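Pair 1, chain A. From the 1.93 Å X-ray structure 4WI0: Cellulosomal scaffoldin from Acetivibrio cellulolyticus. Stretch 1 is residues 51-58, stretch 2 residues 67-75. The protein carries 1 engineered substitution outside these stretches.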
# COMPACT_ATOMS: atom_id res chain seq x y z
N ALA A 51 30.54 -4.86 -27.43
CA ALA A 51 30.78 -4.68 -28.86
C ALA A 51 29.72 -3.76 -29.45
O ALA A 51 28.55 -3.80 -29.06
CB ALA A 51 30.77 -6.02 -29.58
N ALA A 52 30.15 -2.91 -30.38
CA ALA A 52 29.27 -2.03 -31.12
C ALA A 52 28.23 -2.85 -31.88
O ALA A 52 28.54 -3.90 -32.43
CB ALA A 52 30.08 -1.19 -32.10
N GLY A 53 27.00 -2.35 -31.90
CA GLY A 53 25.86 -3.09 -32.45
C GLY A 53 24.56 -2.62 -31.82
O GLY A 53 24.55 -1.71 -31.00
N THR A 54 23.46 -3.26 -32.21
CA THR A 54 22.13 -2.91 -31.72
C THR A 54 21.53 -4.07 -30.94
O THR A 54 21.51 -5.21 -31.44
CB THR A 54 21.17 -2.57 -32.88
OG1 THR A 54 21.76 -1.57 -33.72
CG2 THR A 54 19.84 -2.05 -32.35
N TYR A 55 21.00 -3.77 -29.75
CA TYR A 55 20.62 -4.78 -28.78
C TYR A 55 19.28 -4.50 -28.11
O TYR A 55 18.81 -3.36 -28.06
CB TYR A 55 21.66 -4.86 -27.65
CG TYR A 55 23.08 -5.12 -28.09
CD1 TYR A 55 23.51 -6.41 -28.36
CD2 TYR A 55 23.99 -4.08 -28.21
CE1 TYR A 55 24.82 -6.66 -28.77
CE2 TYR A 55 25.30 -4.31 -28.62
CZ TYR A 55 25.71 -5.60 -28.89
OH TYR A 55 27.00 -5.83 -29.29
N THR A 56 18.70 -5.56 -27.58
CA THR A 56 17.65 -5.46 -26.59
C THR A 56 18.34 -5.52 -25.23
O THR A 56 19.19 -6.37 -25.01
CB THR A 56 16.65 -6.61 -26.73
OG1 THR A 56 16.06 -6.55 -28.03
CG2 THR A 56 15.55 -6.50 -25.68
N VAL A 57 17.99 -4.60 -24.33
CA VAL A 57 18.49 -4.63 -22.95
C VAL A 57 17.37 -5.12 -22.03
O VAL A 57 16.25 -4.60 -22.10
CB VAL A 57 19.00 -3.24 -22.51
CG1 VAL A 57 19.46 -3.26 -21.07
CG2 VAL A 57 20.16 -2.82 -23.41
N LYS A 58 17.66 -6.12 -21.20
CA LYS A 58 16.66 -6.74 -20.33
C LYS A 58 16.99 -6.49 -18.87
O LYS A 58 18.13 -6.67 -18.44
CB LYS A 58 16.54 -8.24 -20.59
CG LYS A 58 15.44 -8.90 -19.76
CD LYS A 58 14.90 -10.17 -20.39
CE LYS A 58 15.88 -11.32 -20.29
NZ LYS A 58 15.31 -12.59 -20.81
N ARG A 67 11.53 -6.03 -17.62
CA ARG A 67 11.48 -5.01 -18.65
C ARG A 67 12.44 -5.33 -19.79
O ARG A 67 13.55 -5.81 -19.56
CB ARG A 67 11.83 -3.63 -18.05
CG ARG A 67 11.74 -2.48 -19.04
CD ARG A 67 11.67 -1.13 -18.35
NE ARG A 67 11.36 -0.05 -19.28
CZ ARG A 67 10.95 1.17 -18.93
NH1 ARG A 67 10.77 1.51 -17.65
NH2 ARG A 67 10.69 2.07 -19.88
N GLU A 68 12.00 -5.06 -21.01
CA GLU A 68 12.88 -5.15 -22.18
C GLU A 68 12.89 -3.81 -22.90
O GLU A 68 11.83 -3.21 -23.14
CB GLU A 68 12.43 -6.28 -23.11
CG GLU A 68 12.66 -7.66 -22.51
CD GLU A 68 12.26 -8.79 -23.44
OE1 GLU A 68 13.16 -9.38 -24.08
OE2 GLU A 68 11.06 -9.11 -23.55
N ILE A 69 14.09 -3.33 -23.21
CA ILE A 69 14.25 -2.10 -23.96
C ILE A 69 14.81 -2.46 -25.32
O ILE A 69 15.94 -2.93 -25.42
CB ILE A 69 15.19 -1.12 -23.24
CG1 ILE A 69 14.68 -0.85 -21.82
CG2 ILE A 69 15.33 0.18 -24.04
CD1 ILE A 69 15.61 0.01 -20.98
N ALA A 70 14.01 -2.23 -26.36
CA ALA A 70 14.39 -2.59 -27.73
C ALA A 70 15.24 -1.52 -28.40
O ALA A 70 15.26 -0.36 -27.96
CB ALA A 70 13.13 -2.83 -28.55
N ASN A 71 15.94 -1.91 -29.46
CA ASN A 71 16.64 -0.97 -30.33
C ASN A 71 17.61 -0.05 -29.59
O ASN A 71 17.62 1.16 -29.81
CB ASN A 71 15.62 -0.13 -31.13
CG ASN A 71 14.64 -1.00 -31.91
OD1 ASN A 71 15.06 -1.88 -32.65
ND2 ASN A 71 13.34 -0.75 -31.74
N VAL A 72 18.42 -0.64 -28.71
CA VAL A 72 19.47 0.10 -28.03
C VAL A 72 20.70 0.06 -28.94
O VAL A 72 21.36 -0.98 -29.09
CB VAL A 72 19.80 -0.48 -26.63
CG1 VAL A 72 20.85 0.37 -25.94
CG2 VAL A 72 18.54 -0.56 -25.79
N SER A 73 20.98 1.20 -29.56
CA SER A 73 22.02 1.31 -30.58
C SER A 73 23.31 1.78 -29.91
O SER A 73 23.34 2.85 -29.32
CB SER A 73 21.58 2.30 -31.65
OG SER A 73 22.54 2.41 -32.68
N VAL A 74 24.36 0.96 -30.00
CA VAL A 74 25.62 1.26 -29.34
C VAL A 74 26.74 1.46 -30.38
O VAL A 74 27.14 0.51 -31.06
CB VAL A 74 26.03 0.13 -28.38
CG1 VAL A 74 27.35 0.45 -27.69
CG2 VAL A 74 24.93 -0.12 -27.34
N THR A 75 27.22 2.69 -30.50
CA THR A 75 28.32 3.04 -31.42
C THR A 75 29.58 3.53 -30.69
O THR A 75 30.66 3.62 -31.29
CB THR A 75 27.88 4.13 -32.41
OG1 THR A 75 27.49 5.31 -31.71
CG2 THR A 75 26.72 3.65 -33.27
O HOH W 1 16.32 -4.56 -30.08

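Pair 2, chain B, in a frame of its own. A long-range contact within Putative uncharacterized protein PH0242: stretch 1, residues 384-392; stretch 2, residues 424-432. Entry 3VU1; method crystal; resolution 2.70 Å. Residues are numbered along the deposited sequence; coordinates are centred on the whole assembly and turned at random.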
# COMPACT_ATOMS: atom_id res chain seq x y z
N GLU B 384 10.29 23.87 1.58
CA GLU B 384 9.96 24.68 2.75
C GLU B 384 8.49 24.51 3.14
O GLU B 384 7.64 24.32 2.30
CB GLU B 384 10.29 26.15 2.50
CG GLU B 384 9.23 26.90 1.72
CD GLU B 384 9.39 28.40 1.82
OE1 GLU B 384 10.53 28.85 2.07
OE2 GLU B 384 8.39 29.14 1.66
N TYR B 385 8.21 24.55 4.44
CA TYR B 385 6.85 24.42 4.90
C TYR B 385 6.73 25.29 6.12
O TYR B 385 7.73 25.75 6.68
CB TYR B 385 6.52 23.00 5.36
CG TYR B 385 6.50 21.92 4.31
CD1 TYR B 385 7.60 21.07 4.15
CD2 TYR B 385 5.36 21.71 3.51
CE1 TYR B 385 7.59 20.05 3.20
CE2 TYR B 385 5.35 20.69 2.55
CZ TYR B 385 6.47 19.87 2.41
OH TYR B 385 6.49 18.85 1.49
N THR B 386 5.49 25.49 6.53
CA THR B 386 5.19 25.96 7.85
C THR B 386 4.45 24.84 8.57
O THR B 386 3.36 24.45 8.20
CB THR B 386 4.42 27.29 7.79
OG1 THR B 386 5.32 28.27 7.25
CG2 THR B 386 3.91 27.74 9.18
N ALA B 387 5.10 24.31 9.60
CA ALA B 387 4.60 23.14 10.29
C ALA B 387 4.12 23.44 11.70
O ALA B 387 4.53 24.41 12.31
CB ALA B 387 5.67 22.06 10.33
N ASP B 388 3.22 22.60 12.18
CA ASP B 388 2.93 22.45 13.58
C ASP B 388 3.62 21.15 14.03
O ASP B 388 3.74 20.20 13.24
CB ASP B 388 1.42 22.37 13.79
CG ASP B 388 0.72 23.69 13.46
OD1 ASP B 388 -0.53 23.71 13.46
OD2 ASP B 388 1.43 24.70 13.19
N LEU B 389 4.09 21.12 15.28
CA LEU B 389 4.74 19.92 15.82
C LEU B 389 3.85 19.28 16.88
O LEU B 389 3.48 19.95 17.83
CB LEU B 389 6.09 20.27 16.40
CG LEU B 389 6.84 19.23 17.25
CD1 LEU B 389 7.09 17.93 16.48
CD2 LEU B 389 8.14 19.81 17.82
N TYR B 390 3.51 18.01 16.72
CA TYR B 390 2.70 17.33 17.72
C TYR B 390 3.44 16.17 18.35
O TYR B 390 4.47 15.70 17.82
CB TYR B 390 1.41 16.76 17.12
CG TYR B 390 0.41 17.76 16.62
CD1 TYR B 390 0.61 18.43 15.41
CD2 TYR B 390 -0.76 18.01 17.34
CE1 TYR B 390 -0.33 19.33 14.94
CE2 TYR B 390 -1.68 18.91 16.87
CZ TYR B 390 -1.47 19.57 15.68
OH TYR B 390 -2.39 20.47 15.23
N LEU B 391 2.90 15.68 19.46
CA LEU B 391 3.25 14.37 19.93
C LEU B 391 2.09 13.48 19.54
O LEU B 391 0.93 13.81 19.84
CB LEU B 391 3.47 14.33 21.45
CG LEU B 391 4.69 15.04 22.07
CD1 LEU B 391 4.80 14.61 23.53
CD2 LEU B 391 6.01 14.78 21.34
N ARG B 392 2.42 12.38 18.86
CA ARG B 392 1.42 11.48 18.30
C ARG B 392 1.56 10.11 18.89
O ARG B 392 2.67 9.59 18.99
CB ARG B 392 1.54 11.39 16.77
CG ARG B 392 0.27 10.84 16.12
CD ARG B 392 0.47 10.46 14.67
NE ARG B 392 1.60 9.54 14.53
CZ ARG B 392 2.30 9.37 13.41
NH1 ARG B 392 2.02 10.05 12.31
NH2 ARG B 392 3.30 8.53 13.42
N LYS B 424 -0.07 19.32 21.16
CA LYS B 424 0.56 20.19 20.19
C LYS B 424 1.72 20.84 20.90
O LYS B 424 1.57 21.29 22.01
CB LYS B 424 -0.44 21.26 19.76
CG LYS B 424 -0.11 21.95 18.46
CD LYS B 424 -1.36 22.71 18.04
CE LYS B 424 -1.22 23.30 16.65
NZ LYS B 424 -2.36 24.22 16.37
N LEU B 425 2.90 20.87 20.28
CA LEU B 425 4.07 21.39 20.97
C LEU B 425 4.47 22.78 20.52
O LEU B 425 5.09 23.51 21.28
CB LEU B 425 5.28 20.46 20.83
CG LEU B 425 5.31 19.05 21.42
CD1 LEU B 425 6.65 18.41 21.08
CD2 LEU B 425 5.06 19.04 22.91
N LYS B 426 4.13 23.13 19.28
CA LYS B 426 4.53 24.42 18.71
C LYS B 426 3.77 24.67 17.42
O LYS B 426 3.61 23.76 16.60
CB LYS B 426 6.05 24.45 18.45
CG LYS B 426 6.61 25.76 17.90
CD LYS B 426 6.70 26.86 18.95
CE LYS B 426 7.98 27.66 18.78
NZ LYS B 426 9.18 26.78 18.97
N GLU B 427 3.28 25.89 17.24
CA GLU B 427 2.64 26.31 16.00
C GLU B 427 3.68 27.03 15.17
O GLU B 427 4.65 27.54 15.70
CB GLU B 427 1.50 27.28 16.28
CG GLU B 427 0.28 26.66 16.92
CD GLU B 427 -0.94 27.57 16.91
OE1 GLU B 427 -0.79 28.80 16.68
OE2 GLU B 427 -2.06 27.05 17.14
N GLY B 428 3.49 27.03 13.85
CA GLY B 428 4.24 27.89 12.94
C GLY B 428 5.74 27.77 12.91
O GLY B 428 6.43 28.77 12.79
N ILE B 429 6.26 26.55 13.00
CA ILE B 429 7.67 26.32 12.72
C ILE B 429 7.94 26.50 11.23
O ILE B 429 7.25 25.90 10.40
CB ILE B 429 8.12 24.91 13.14
CG1 ILE B 429 7.81 24.68 14.61
CG2 ILE B 429 9.61 24.73 12.84
CD1 ILE B 429 8.03 23.26 15.08
N LYS B 430 8.93 27.31 10.89
CA LYS B 430 9.34 27.47 9.50
C LYS B 430 10.41 26.45 9.16
O LYS B 430 11.55 26.62 9.54
CB LYS B 430 9.86 28.89 9.24
CG LYS B 430 8.80 29.90 8.80
CD LYS B 430 9.44 31.26 8.51
CE LYS B 430 8.86 31.94 7.27
NZ LYS B 430 7.49 32.49 7.52
N LEU B 431 10.04 25.40 8.44
CA LEU B 431 11.03 24.42 7.97
C LEU B 431 11.70 24.80 6.64
O LEU B 431 11.07 25.40 5.77
CB LEU B 431 10.41 23.04 7.84
CG LEU B 431 9.80 22.49 9.11
CD1 LEU B 431 9.13 21.17 8.78
CD2 LEU B 431 10.89 22.31 10.16
N ARG B 432 12.97 24.43 6.51
CA ARG B 432 13.81 24.77 5.34
C ARG B 432 14.25 23.49 4.65
O ARG B 432 14.64 22.53 5.32
CB ARG B 432 15.08 25.56 5.74
CG ARG B 432 14.89 26.70 6.74
CD ARG B 432 14.82 28.08 6.08
NE ARG B 432 13.77 28.13 5.06
CZ ARG B 432 13.96 28.48 3.78
NH1 ARG B 432 15.15 28.86 3.34
NH2 ARG B 432 12.92 28.47 2.95

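Both pairs are antiparallel strand ladders interrupted by a beta bulge, and 14 central residues superpose with an RMSD of 0.8 Å. The bulge falls at the same place: in pair 1 the register slips by one between Y55(A) and V57(A), in pair 2 between A387(B) and L389(B). The extra residue lies in the second stretch, where N71(A) matches G428(B). Both take positive phi, 55° and 59°, a conformation that glycine adopts easily and that asparagine tolerates better than most residues.

Around this kink the backbone bonding is shared. Y55(A) N to V72(A) O is 2.9 Å and V72(A) N to Y55(A) O 2.8 Å; the matched pair gives A387(B) N to I429(B) O and I429(B) N to A387(B) O, both 2.8 Å. Beyond the bulge, V57(A) N donates to I69(A) O at 2.9 Å, as L389(B) N does to K426(B) O at 3.0 Å. The return bonds then diverge. I69(A) N reaches V57(A) O at 2.7 Å, whereas L389(B) O takes its 2.7 Å bond from L425(B) N, because pair 2 has a second bulge there.

The bulge amide finds a partner in both pairs, by different means at one matched position. T56(A) OG1 lies 2.9 Å from a water that accepts from N71(A) N at 2.7 Å, so the link is indirect. The longer D388(B) needs no such intermediary: G428(B) N donates straight to D388(B) OD2 at 3.2 Å. D388(B) OD1 also forms a salt bridge with K424(B) NZ at 3.5 Å.

On the face of V57(A), V72(A) and V74(A), matched by L389(B), I429(B) and L431(B), V72(A) and I429(B) nearly coincide, their side-chain centres 0.4 Å apart. Each packs on the residue across the bulge: V57(A) CG2 meets V72(A) CG2 at 3.7 Å, and L389(B) CB meets I429(B) CD1 at 3.8 Å. One step along, bulk is redistributed. Y55(A) CD2 presents its ring edge to V74(A) CG2 at 4.2 Å, while small A387(B) meets the larger L431(B), CB to CD1 at 3.9 Å. The tyrosine ring also accompanies a glycine: an ideal CB on G53(A) would sit 3.5 Å from Y55(A) CZ. In pair 2 A387(B), the match of Y55(A), has no ring, and the match of G53(A) is Y385(B).

At K58(A) and Y390(B), the neighbour's aliphatic chain is met in two ways. K58(A) CD approaches E68(A) CG at 4.0 Å; K424(B) CG lies over the Y390(B) ring face, 4.0 Å from its centroid.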